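Polyhedrin (Operophtera brumata cypovirus 19, PDB 5A99) builds the crystalline lattice of polyhedra, the occlusion bodies that probably protect cypovirus particles between insect hosts. Local coordinates at residues A[101-106]-A[179-184]; A[61-66]-A[82-87]; A[31-36]-A[117-122]; A[36-41]-A[231-236]. One frame throughout, in Å; residues are numbered along the deposited sequence.

Contacts 3 and 4 are buried near the centre of the chain, their centres about 16 Å apart, and share strand 33-40: contact 3 joins its start to the loop after strand 110-116, whereas contact 4 joins its later part to helix 225-236. Contacts 1 and 2 sit farther out and touch each other and contact 4. Contact 1 is a surface meeting of two loops; contact 2 is buried and sets a tryptophan against helix 81-92. The chemistry follows the place: a lysine and a histidine pack loosely in contact 1, purely apolar groups meet in contact 2, a bridging water accompanies aliphatic packing in contact 3, and contact 4 combines an edge-to-face aromatic pair with a short hydrogen bond.

Contact 1: A[101-106]-A[179-184]; sequences HDKGMN and FPCHPV
Lys103 reaches across to His182 and Cys181, touching a different one with each end of its chain. Its CB stands 4.4 Å from His182 CE1 and makes only a loose approach. With CG anti to the carbonyl carbon (chi1 -58°), the next methylene comes in obliquely to the imidazole, Lys103 CG lying 4.1 Å from His182 CE1. CD carries the chain past the ring, which it crosses at about a right angle, and CE arrives 4.2 Å from Cys181 SG. A bend at the last torsion (chi4 -34°) then sets NZ 3.9 Å from that sulfur, a van der Waals approach of nitrogen to sulfur.

Two loops meet here: 101-106 lies in the loop between helix 81-92 and strand 110-116 of the six-stranded antiparallel sheet, and 179-184 leads into strand 184-190 of the three-stranded one, so the contact spans, at the surface, connections belonging to both sheets.

The backbone of the first loop also takes part. Asp102 O is 3.3 Å from His182 CE1 and 3.7 Å from NE2 of the same ring, approaching it obliquely; the partly positive C-H is a plausible neighbour for a carbonyl oxygen. The ring is also held at its other nitrogen: His182 ND1 is hydrogen-bonded to Glu107 OE2, while Glu107 OE1 takes the N-H of Gly104, so a carboxylate of the first loop grips both the facing ring and its own backbone. That carboxylate would tend to favour a protonated His182, whereas Lys103, its NZ 4.7 Å from His182 NE2, would if charged work against it.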
# COMPACT_ATOMS: atom_id res chain seq x y z
N HIS A 101 -19.59 6.14 -24.07
CA HIS A 101 -18.17 6.33 -24.33
C HIS A 101 -17.45 4.99 -24.40
O HIS A 101 -17.45 4.22 -23.42
CB HIS A 101 -17.54 7.19 -23.24
CG HIS A 101 -18.17 8.54 -23.08
ND1 HIS A 101 -18.65 9.00 -21.87
CD2 HIS A 101 -18.38 9.55 -23.97
CE1 HIS A 101 -19.14 10.21 -22.02
NE2 HIS A 101 -18.99 10.57 -23.29
N ASP A 102 -16.83 4.71 -25.55
CA ASP A 102 -15.99 3.52 -25.71
C ASP A 102 -14.68 3.67 -24.95
O ASP A 102 -14.19 2.71 -24.35
CB ASP A 102 -15.64 3.30 -27.17
CG ASP A 102 -16.60 2.38 -27.88
OD1 ASP A 102 -17.45 1.75 -27.20
OD2 ASP A 102 -16.49 2.26 -29.11
N LYS A 103 -14.10 4.86 -25.04
CA LYS A 103 -12.84 5.17 -24.40
C LYS A 103 -12.99 6.47 -23.65
O LYS A 103 -13.82 7.32 -24.01
CB LYS A 103 -11.73 5.29 -25.44
CG LYS A 103 -11.53 4.05 -26.31
CD LYS A 103 -10.19 4.07 -27.03
CE LYS A 103 -10.15 3.10 -28.21
NZ LYS A 103 -10.96 1.86 -27.99
N GLY A 104 -12.19 6.64 -22.61
CA GLY A 104 -12.25 7.84 -21.81
C GLY A 104 -11.20 8.84 -22.23
O GLY A 104 -10.08 8.47 -22.60
N MET A 105 -11.57 10.12 -22.20
CA MET A 105 -10.62 11.20 -22.41
C MET A 105 -9.52 11.13 -21.35
O MET A 105 -8.42 11.62 -21.56
CB MET A 105 -11.32 12.54 -22.32
CG MET A 105 -12.29 12.80 -23.44
SD MET A 105 -11.57 12.41 -25.06
CE MET A 105 -12.82 13.12 -26.13
N ASN A 106 -9.83 10.49 -20.23
CA ASN A 106 -8.91 10.42 -19.10
C ASN A 106 -7.88 9.31 -19.24
O ASN A 106 -6.96 9.22 -18.43
CB ASN A 106 -9.69 10.24 -17.77
CG ASN A 106 -10.62 9.02 -17.79
OD1 ASN A 106 -11.03 8.55 -18.85
ND2 ASN A 106 -10.97 8.53 -16.60
N PHE A 179 -1.35 -4.60 -26.15
CA PHE A 179 -1.61 -4.25 -24.75
C PHE A 179 -3.05 -3.81 -24.65
O PHE A 179 -3.56 -3.16 -25.56
CB PHE A 179 -0.71 -3.11 -24.28
CG PHE A 179 0.75 -3.43 -24.35
CD1 PHE A 179 1.35 -4.18 -23.36
CD2 PHE A 179 1.51 -2.98 -25.41
CE1 PHE A 179 2.71 -4.48 -23.42
CE2 PHE A 179 2.86 -3.27 -25.49
CZ PHE A 179 3.46 -4.02 -24.49
N PRO A 180 -3.71 -4.16 -23.54
CA PRO A 180 -5.10 -3.75 -23.33
C PRO A 180 -5.33 -2.24 -23.50
O PRO A 180 -4.49 -1.44 -23.08
CB PRO A 180 -5.37 -4.20 -21.89
CG PRO A 180 -4.48 -5.40 -21.71
CD PRO A 180 -3.23 -5.08 -22.50
N CYS A 181 -6.45 -1.88 -24.13
CA CYS A 181 -6.85 -0.48 -24.27
C CYS A 181 -7.12 0.21 -22.95
O CYS A 181 -6.91 1.41 -22.82
CB CYS A 181 -8.14 -0.38 -25.10
SG CYS A 181 -7.92 -0.25 -26.87
N HIS A 182 -7.60 -0.55 -21.98
CA HIS A 182 -8.05 -0.02 -20.69
C HIS A 182 -7.27 -0.75 -19.61
O HIS A 182 -7.70 -1.77 -19.08
CB HIS A 182 -9.56 -0.24 -20.52
CG HIS A 182 -10.35 0.18 -21.72
ND1 HIS A 182 -10.75 1.48 -21.93
CD2 HIS A 182 -10.80 -0.52 -22.78
CE1 HIS A 182 -11.42 1.56 -23.07
NE2 HIS A 182 -11.47 0.36 -23.60
N PRO A 183 -6.08 -0.22 -19.29
CA PRO A 183 -5.03 -0.97 -18.61
C PRO A 183 -5.10 -0.99 -17.09
O PRO A 183 -5.58 -0.05 -16.45
CB PRO A 183 -3.75 -0.23 -19.04
CG PRO A 183 -4.19 1.18 -19.17
CD PRO A 183 -5.63 1.11 -19.70
N VAL A 184 -4.65 -2.12 -16.54
CA VAL A 184 -4.24 -2.24 -15.15
C VAL A 184 -2.76 -2.60 -15.27
O VAL A 184 -2.38 -3.37 -16.14
CB VAL A 184 -4.99 -3.37 -14.43
CG1 VAL A 184 -4.25 -3.78 -13.17
CG2 VAL A 184 -6.45 -2.95 -14.10

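Contact 2: A[61-66]-A[82-87]; sequences YNWDQL and SELRHL
The indole of Trp63 points its six-membered ring at two leucines one helical turn apart, Leu84 and Leu87. Leu84 comes at the rim: its CD1 lies near the indole plane, 3.8 Å from Trp63 CH2 and 4.1 Å from CZ3, and the two side chains slide past each other in opposite directions. Leu87 is turned differently, crossing the indole at about a right angle and bringing CD2 obliquely to within 4.1 Å of Trp63 CH2. That one carbon therefore meets a methyl from each leucine. The extended reach of the tryptophan comes from its first torsion, with CG anti to the backbone N (chi1 -180°), which sends the ring away from its own loop and toward helix 81-92.

The loop itself is a compact turn after strand 56-61. Gln65 N bonds to Asn62 O at 2.8 Å, and in return the amide oxygen Gln65 OE1 takes the N-H of Asn62, also at 2.8 Å, with the donor tilted 25° from the carbonyl plane. These bonds hold the backbone from which the indole projects.

Trp63 NE1 is hydrogen-bonded to Glu107 OE2, so the polar edge of the indole is anchored while the benzene part faces the helix. Asn106 packs against both Trp63 and Leu84, and the neighbouring Asp64 forms a salt bridge with Arg72 of the second subunit.

Because every atom that meets across the contact is carbon, the attraction between loop and helix is one of dispersion and burial; directionality is supplied from outside, by the indole N-H gripped by Glu107.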
# COMPACT_ATOMS: atom_id res chain seq x y z
N TYR A 61 -0.98 -0.95 -10.24
CA TYR A 61 -1.80 0.23 -10.38
C TYR A 61 -3.10 -0.16 -11.05
O TYR A 61 -3.11 -0.79 -12.11
CB TYR A 61 -1.04 1.30 -11.17
CG TYR A 61 0.28 1.63 -10.53
CD1 TYR A 61 0.37 2.61 -9.55
CD2 TYR A 61 1.43 0.95 -10.88
CE1 TYR A 61 1.59 2.90 -8.94
CE2 TYR A 61 2.64 1.23 -10.29
CZ TYR A 61 2.72 2.20 -9.31
OH TYR A 61 3.93 2.47 -8.72
N ASN A 62 -4.20 0.17 -10.40
CA ASN A 62 -5.50 -0.07 -10.99
C ASN A 62 -5.78 1.02 -12.03
O ASN A 62 -5.10 2.05 -12.05
CB ASN A 62 -6.57 -0.10 -9.91
CG ASN A 62 -7.86 -0.71 -10.41
OD1 ASN A 62 -7.86 -1.48 -11.37
ND2 ASN A 62 -8.96 -0.38 -9.75
N TRP A 63 -6.77 0.79 -12.89
CA TRP A 63 -7.13 1.72 -13.96
C TRP A 63 -7.32 3.15 -13.44
O TRP A 63 -6.87 4.11 -14.07
CB TRP A 63 -8.41 1.23 -14.64
CG TRP A 63 -8.93 2.07 -15.78
CD1 TRP A 63 -8.58 1.97 -17.10
CD2 TRP A 63 -9.90 3.10 -15.70
NE1 TRP A 63 -9.27 2.88 -17.85
CE2 TRP A 63 -10.10 3.59 -17.02
CE3 TRP A 63 -10.64 3.67 -14.65
CZ2 TRP A 63 -10.99 4.62 -17.30
CZ3 TRP A 63 -11.53 4.69 -14.94
CH2 TRP A 63 -11.70 5.16 -16.26
N ASP A 64 -7.96 3.29 -12.28
CA ASP A 64 -8.26 4.61 -11.75
C ASP A 64 -7.04 5.26 -11.09
O ASP A 64 -7.10 6.40 -10.64
CB ASP A 64 -9.45 4.56 -10.79
CG ASP A 64 -9.10 3.93 -9.45
OD1 ASP A 64 -8.29 2.98 -9.42
OD2 ASP A 64 -9.65 4.39 -8.42
N GLN A 65 -5.93 4.53 -11.03
CA GLN A 65 -4.69 5.12 -10.58
C GLN A 65 -3.78 5.45 -11.76
O GLN A 65 -2.71 6.02 -11.56
CB GLN A 65 -4.00 4.18 -9.59
CG GLN A 65 -4.91 3.85 -8.41
CD GLN A 65 -4.39 2.69 -7.59
OE1 GLN A 65 -3.86 1.72 -8.12
NE2 GLN A 65 -4.53 2.79 -6.27
N LEU A 66 -4.23 5.11 -12.97
CA LEU A 66 -3.45 5.35 -14.20
C LEU A 66 -4.06 6.45 -15.08
O LEU A 66 -3.35 7.15 -15.79
CB LEU A 66 -3.34 4.05 -15.01
CG LEU A 66 -2.62 2.87 -14.33
CD1 LEU A 66 -2.83 1.57 -15.11
CD2 LEU A 66 -1.16 3.19 -14.18
N SER A 82 -21.58 10.14 -12.70
CA SER A 82 -22.37 9.09 -13.31
C SER A 82 -21.76 8.61 -14.61
O SER A 82 -21.70 7.41 -14.87
CB SER A 82 -23.79 9.58 -13.55
OG SER A 82 -24.47 9.67 -12.30
N GLU A 83 -21.32 9.57 -15.43
CA GLU A 83 -20.67 9.25 -16.69
C GLU A 83 -19.47 8.35 -16.45
O GLU A 83 -19.25 7.38 -17.18
CB GLU A 83 -20.22 10.51 -17.42
CG GLU A 83 -21.31 11.23 -18.19
CD GLU A 83 -22.35 11.86 -17.29
OE1 GLU A 83 -22.08 12.02 -16.07
OE2 GLU A 83 -23.45 12.19 -17.79
N LEU A 84 -18.68 8.69 -15.43
CA LEU A 84 -17.47 7.92 -15.16
C LEU A 84 -17.86 6.52 -14.69
O LEU A 84 -17.23 5.54 -15.07
CB LEU A 84 -16.57 8.62 -14.14
CG LEU A 84 -15.25 7.93 -13.78
CD1 LEU A 84 -14.39 7.61 -15.02
CD2 LEU A 84 -14.45 8.79 -12.81
N ARG A 85 -18.90 6.45 -13.86
CA ARG A 85 -19.34 5.16 -13.35
C ARG A 85 -19.76 4.25 -14.52
O ARG A 85 -19.40 3.07 -14.56
CB ARG A 85 -20.51 5.33 -12.38
CG ARG A 85 -21.26 4.03 -12.13
CD ARG A 85 -22.33 4.17 -11.06
NE ARG A 85 -22.87 2.86 -10.70
CZ ARG A 85 -23.90 2.67 -9.87
NH1 ARG A 85 -24.50 3.71 -9.33
NH2 ARG A 85 -24.32 1.44 -9.59
N HIS A 86 -20.53 4.81 -15.44
CA HIS A 86 -21.06 4.04 -16.57
C HIS A 86 -19.93 3.51 -17.43
O HIS A 86 -19.96 2.37 -17.91
CB HIS A 86 -21.95 4.93 -17.44
CG HIS A 86 -23.16 5.46 -16.72
ND1 HIS A 86 -23.64 4.91 -15.55
CD2 HIS A 86 -23.98 6.50 -17.01
CE1 HIS A 86 -24.70 5.59 -15.15
NE2 HIS A 86 -24.92 6.56 -16.02
N LEU A 87 -18.94 4.36 -17.66
CA LEU A 87 -17.77 4.00 -18.43
C LEU A 87 -17.10 2.77 -17.81
O LEU A 87 -16.86 1.76 -18.48
CB LEU A 87 -16.81 5.18 -18.49
CG LEU A 87 -15.44 4.87 -19.10
CD1 LEU A 87 -15.61 4.31 -20.50
CD2 LEU A 87 -14.56 6.10 -19.08

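Contact 3: A[31-36]-A[117-122]; sequences SYIYAH and GDVDLG
Tyr32 meets Gly117 through its backbone and a water. The carbonyl oxygen Tyr32 O is 4.2 Å from Gly117 CA, and one water links the segments: it donates to Tyr32 O at 2.9 Å and accepts from Asp118 N at 2.8 Å. The bond from CA to CB of Tyr32 points away from the loop, and its hydroxyl is bound by Asp214, and by Ser135 and Arg127 of the third subunit.

Ile33 brings the side-chain contact. Its CA lies 4.7 Å from Gly117 CA, the nearest such approach of the two segments. CG1 sits between the backbone N and the carbonyl carbon (chi1 54°), leaving CG2 as the branch that touches: 4.1 Å to Val119 CG1 and 4.2 Å to Asp118 O. Gly117 has no side chain to come between, and its backbone (phi 119°, psi -172°) is in a region suited to glycine. In the facing loop, Asp118 is the centre of an inverse gamma turn closed by a weak bond from Val119 N to Gly117 O of 2.9 Å; its carboxylate is held by Arg194 in a salt bridge.

At Tyr34 the strand bonds through its backbone to Gln116 of the adjoining strand 110-116, while the ring meets Tyr238 edge-to-face. Val119 meanwhile packs on Trp168 of strand 164-173 and Val189 of strand 184-190, which belong to different sheets.

The contact thus lies where two antiparallel neighbours part company: strand 33-40 is just entering the six-stranded sheet, and the chain leaving strand 110-116 swings through an inverse gamma turn on its way to strand 125-129 of the other sheet.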
# COMPACT_ATOMS: atom_id res chain seq x y z
N SER A 31 22.21 2.61 -2.25
CA SER A 31 21.74 3.52 -3.28
C SER A 31 20.35 3.06 -3.69
O SER A 31 19.81 2.12 -3.10
CB SER A 31 22.69 3.52 -4.49
OG SER A 31 22.61 2.32 -5.23
N TYR A 32 19.78 3.70 -4.69
CA TYR A 32 18.43 3.37 -5.11
C TYR A 32 18.33 2.66 -6.46
O TYR A 32 19.17 2.83 -7.35
CB TYR A 32 17.58 4.63 -5.15
CG TYR A 32 17.05 5.01 -3.79
CD1 TYR A 32 17.83 5.74 -2.92
CD2 TYR A 32 15.80 4.60 -3.38
CE1 TYR A 32 17.37 6.08 -1.67
CE2 TYR A 32 15.32 4.93 -2.13
CZ TYR A 32 16.12 5.67 -1.28
OH TYR A 32 15.68 6.02 -0.03
N ILE A 33 17.29 1.85 -6.60
CA ILE A 33 16.85 1.44 -7.92
C ILE A 33 15.55 2.19 -8.17
O ILE A 33 14.81 2.52 -7.23
CB ILE A 33 16.68 -0.09 -8.08
CG1 ILE A 33 15.76 -0.66 -7.00
CG2 ILE A 33 18.02 -0.78 -8.04
CD1 ILE A 33 15.48 -2.15 -7.17
N TYR A 34 15.32 2.49 -9.44
CA TYR A 34 14.19 3.32 -9.83
C TYR A 34 13.38 2.63 -10.90
O TYR A 34 13.92 1.94 -11.78
CB TYR A 34 14.67 4.70 -10.33
CG TYR A 34 15.42 5.48 -9.30
CD1 TYR A 34 14.75 6.20 -8.32
CD2 TYR A 34 16.81 5.51 -9.30
CE1 TYR A 34 15.44 6.91 -7.37
CE2 TYR A 34 17.50 6.22 -8.36
CZ TYR A 34 16.81 6.93 -7.40
OH TYR A 34 17.51 7.64 -6.46
N ALA A 35 12.07 2.81 -10.80
CA ALA A 35 11.12 2.32 -11.78
C ALA A 35 10.12 3.44 -12.10
O ALA A 35 9.38 3.89 -11.22
CB ALA A 35 10.40 1.09 -11.25
N HIS A 36 10.13 3.89 -13.35
CA HIS A 36 9.22 4.94 -13.80
C HIS A 36 8.16 4.37 -14.71
O HIS A 36 8.47 3.67 -15.67
CB HIS A 36 9.98 6.02 -14.57
CG HIS A 36 10.66 7.03 -13.70
ND1 HIS A 36 11.98 6.90 -13.33
CD2 HIS A 36 10.22 8.19 -13.16
CE1 HIS A 36 12.32 7.94 -12.58
NE2 HIS A 36 11.27 8.73 -12.46
N GLY A 117 19.41 1.97 -12.36
CA GLY A 117 20.20 1.54 -11.23
C GLY A 117 20.86 0.23 -11.56
O GLY A 117 20.82 -0.21 -12.71
N ASP A 118 21.49 -0.39 -10.56
CA ASP A 118 22.10 -1.70 -10.75
C ASP A 118 20.99 -2.72 -10.63
O ASP A 118 20.86 -3.41 -9.61
CB ASP A 118 23.19 -1.96 -9.70
CG ASP A 118 23.92 -3.27 -9.95
OD1 ASP A 118 24.04 -3.66 -11.12
OD2 ASP A 118 24.37 -3.90 -8.96
N VAL A 119 20.17 -2.81 -11.66
CA VAL A 119 19.01 -3.67 -11.58
C VAL A 119 19.34 -5.09 -12.03
O VAL A 119 20.19 -5.32 -12.89
CB VAL A 119 17.81 -3.13 -12.40
CG1 VAL A 119 17.53 -1.69 -12.05
CG2 VAL A 119 18.06 -3.27 -13.86
N ASP A 120 18.64 -6.04 -11.41
CA ASP A 120 18.65 -7.41 -11.83
C ASP A 120 17.69 -7.51 -13.01
O ASP A 120 16.48 -7.52 -12.84
CB ASP A 120 18.16 -8.30 -10.70
CG ASP A 120 17.92 -9.72 -11.14
OD1 ASP A 120 18.42 -10.11 -12.22
OD2 ASP A 120 17.25 -10.46 -10.39
N LEU A 121 18.25 -7.55 -14.21
CA LEU A 121 17.44 -7.55 -15.41
C LEU A 121 16.51 -8.78 -15.49
O LEU A 121 15.42 -8.69 -16.04
CB LEU A 121 18.32 -7.47 -16.65
CG LEU A 121 19.00 -6.13 -16.91
CD1 LEU A 121 20.05 -6.24 -18.02
CD2 LEU A 121 17.98 -5.06 -17.25
N GLY A 122 16.96 -9.90 -14.95
CA GLY A 122 16.14 -11.10 -14.86
C GLY A 122 14.96 -10.97 -13.92
O GLY A 122 14.08 -11.83 -13.89
O HOH W 1 21.25 1.07 -8.22

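Contact 4: A[36-41]-A[231-236]; sequences HLVLYM and NYWTRF
His36 and Tyr232 share the polar link of this contact, a short hydrogen bond of 2.6 Å between NE2 and OH. The hydroxyl lies near the imidazole plane, and either partner could be the donor. Arg50 NH1 also bonds to Tyr232 OH, so this buried hydroxyl is gripped twice. Tyr232 reaches the histidine with CG anti to the backbone N (chi1 -175°); the two rings meet rim to rim, almost perpendicular.

The aromatic packing centres on Trp233, whose edge comes over one face of the imidazole. Its CZ3 stands 3.6 Å above the plane of the His36 ring, over the centre, with the ring planes at 58° and the centroids 4.7 Å apart: an edge-to-face pair. Held at its rim by Tyr232 and on one face by Trp233, the histidine has little freedom to rotate.

Apolar contact is made by Val38, two residues along the strand on the same side. Its CG2 lies near the indole plane, 3.6 Å from Trp233 CZ2.

His36, Tyr232 and Trp233 form an aromatic cluster that seats helix 225-236 on the six-stranded antiparallel sheet, segment 231-236 running roughly antiparallel to strand 36-40 (153°) with 13.4 Å between axes, bridged by these rings.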
# COMPACT_ATOMS: atom_id res chain seq x y z
N HIS A 36 10.13 3.89 -13.35
CA HIS A 36 9.22 4.94 -13.80
C HIS A 36 8.16 4.37 -14.71
O HIS A 36 8.47 3.67 -15.67
CB HIS A 36 9.98 6.02 -14.57
CG HIS A 36 10.66 7.03 -13.70
ND1 HIS A 36 11.98 6.90 -13.33
CD2 HIS A 36 10.22 8.19 -13.16
CE1 HIS A 36 12.32 7.94 -12.58
NE2 HIS A 36 11.27 8.73 -12.46
N LEU A 37 6.91 4.68 -14.41
CA LEU A 37 5.84 4.40 -15.33
C LEU A 37 5.39 5.74 -15.88
O LEU A 37 4.86 6.58 -15.15
CB LEU A 37 4.71 3.65 -14.64
CG LEU A 37 3.49 3.33 -15.50
CD1 LEU A 37 3.88 2.62 -16.79
CD2 LEU A 37 2.48 2.49 -14.70
N VAL A 38 5.65 5.95 -17.17
CA VAL A 38 5.34 7.22 -17.81
C VAL A 38 4.14 7.02 -18.71
O VAL A 38 4.16 6.17 -19.60
CB VAL A 38 6.51 7.72 -18.65
CG1 VAL A 38 6.20 9.12 -19.27
CG2 VAL A 38 7.77 7.76 -17.82
N LEU A 39 3.10 7.80 -18.47
CA LEU A 39 1.87 7.66 -19.24
C LEU A 39 1.66 8.88 -20.13
O LEU A 39 1.60 10.01 -19.64
CB LEU A 39 0.69 7.48 -18.29
CG LEU A 39 0.90 6.30 -17.33
CD1 LEU A 39 -0.10 6.28 -16.20
CD2 LEU A 39 0.85 5.00 -18.12
N TYR A 40 1.56 8.63 -21.42
CA TYR A 40 1.33 9.70 -22.38
C TYR A 40 -0.15 9.81 -22.64
O TYR A 40 -0.78 8.88 -23.15
CB TYR A 40 2.12 9.43 -23.65
CG TYR A 40 3.59 9.20 -23.36
CD1 TYR A 40 4.47 10.27 -23.24
CD2 TYR A 40 4.08 7.92 -23.16
CE1 TYR A 40 5.81 10.06 -22.96
CE2 TYR A 40 5.40 7.70 -22.88
CZ TYR A 40 6.27 8.77 -22.77
OH TYR A 40 7.59 8.55 -22.49
N MET A 41 -0.70 10.95 -22.27
CA MET A 41 -2.14 11.13 -22.25
C MET A 41 -2.64 11.68 -23.59
O MET A 41 -1.85 12.02 -24.49
CB MET A 41 -2.53 12.03 -21.07
CG MET A 41 -1.91 11.64 -19.71
SD MET A 41 -2.03 9.90 -19.19
CE MET A 41 -3.80 9.79 -18.91
N ASN A 231 12.32 19.75 -16.78
CA ASN A 231 12.05 20.01 -15.37
C ASN A 231 12.15 18.78 -14.47
O ASN A 231 12.01 18.89 -13.26
CB ASN A 231 10.67 20.64 -15.23
CG ASN A 231 10.60 22.03 -15.82
OD1 ASN A 231 11.59 22.57 -16.33
ND2 ASN A 231 9.42 22.61 -15.79
N TYR A 232 12.40 17.62 -15.06
CA TYR A 232 12.39 16.38 -14.31
C TYR A 232 13.54 15.46 -14.70
O TYR A 232 14.45 15.22 -13.90
CB TYR A 232 11.05 15.67 -14.53
CG TYR A 232 10.88 14.43 -13.70
CD1 TYR A 232 10.35 14.50 -12.41
CD2 TYR A 232 11.25 13.19 -14.19
CE1 TYR A 232 10.20 13.35 -11.64
CE2 TYR A 232 11.09 12.03 -13.44
CZ TYR A 232 10.58 12.12 -12.16
OH TYR A 232 10.44 10.95 -11.41
N TRP A 233 13.52 14.95 -15.92
CA TRP A 233 14.48 13.92 -16.30
C TRP A 233 15.92 14.40 -16.18
O TRP A 233 16.71 13.81 -15.44
CB TRP A 233 14.17 13.42 -17.71
CG TRP A 233 12.79 12.85 -17.82
CD1 TRP A 233 11.73 13.42 -18.45
CD2 TRP A 233 12.31 11.61 -17.28
NE1 TRP A 233 10.62 12.61 -18.35
CE2 TRP A 233 10.96 11.49 -17.63
CE3 TRP A 233 12.91 10.59 -16.53
CZ2 TRP A 233 10.18 10.41 -17.24
CZ3 TRP A 233 12.13 9.50 -16.15
CH2 TRP A 233 10.78 9.42 -16.51
N THR A 234 16.26 15.48 -16.88
CA THR A 234 17.62 16.01 -16.82
C THR A 234 17.94 16.55 -15.42
O THR A 234 19.02 16.31 -14.89
CB THR A 234 17.85 17.10 -17.88
OG1 THR A 234 16.90 18.16 -17.71
CG2 THR A 234 17.69 16.51 -19.26
N ARG A 235 16.97 17.21 -14.81
CA ARG A 235 17.15 17.82 -13.49
C ARG A 235 17.53 16.82 -12.40
O ARG A 235 18.40 17.10 -11.57
CB ARG A 235 15.85 18.52 -13.09
CG ARG A 235 15.69 18.76 -11.60
CD ARG A 235 14.49 19.66 -11.32
NE ARG A 235 14.67 20.95 -11.97
CZ ARG A 235 15.43 21.91 -11.47
NH1 ARG A 235 16.05 21.72 -10.31
NH2 ARG A 235 15.57 23.06 -12.12
N PHE A 236 16.88 15.66 -12.41
CA PHE A 236 16.99 14.68 -11.33
C PHE A 236 17.92 13.52 -11.67
O PHE A 236 18.10 12.60 -10.86
CB PHE A 236 15.59 14.13 -10.97
CG PHE A 236 14.64 15.18 -10.44
CD1 PHE A 236 15.03 16.03 -9.42
CD2 PHE A 236 13.38 15.33 -10.97
CE1 PHE A 236 14.17 17.00 -8.93
CE2 PHE A 236 12.52 16.30 -10.50
CZ PHE A 236 12.91 17.14 -9.49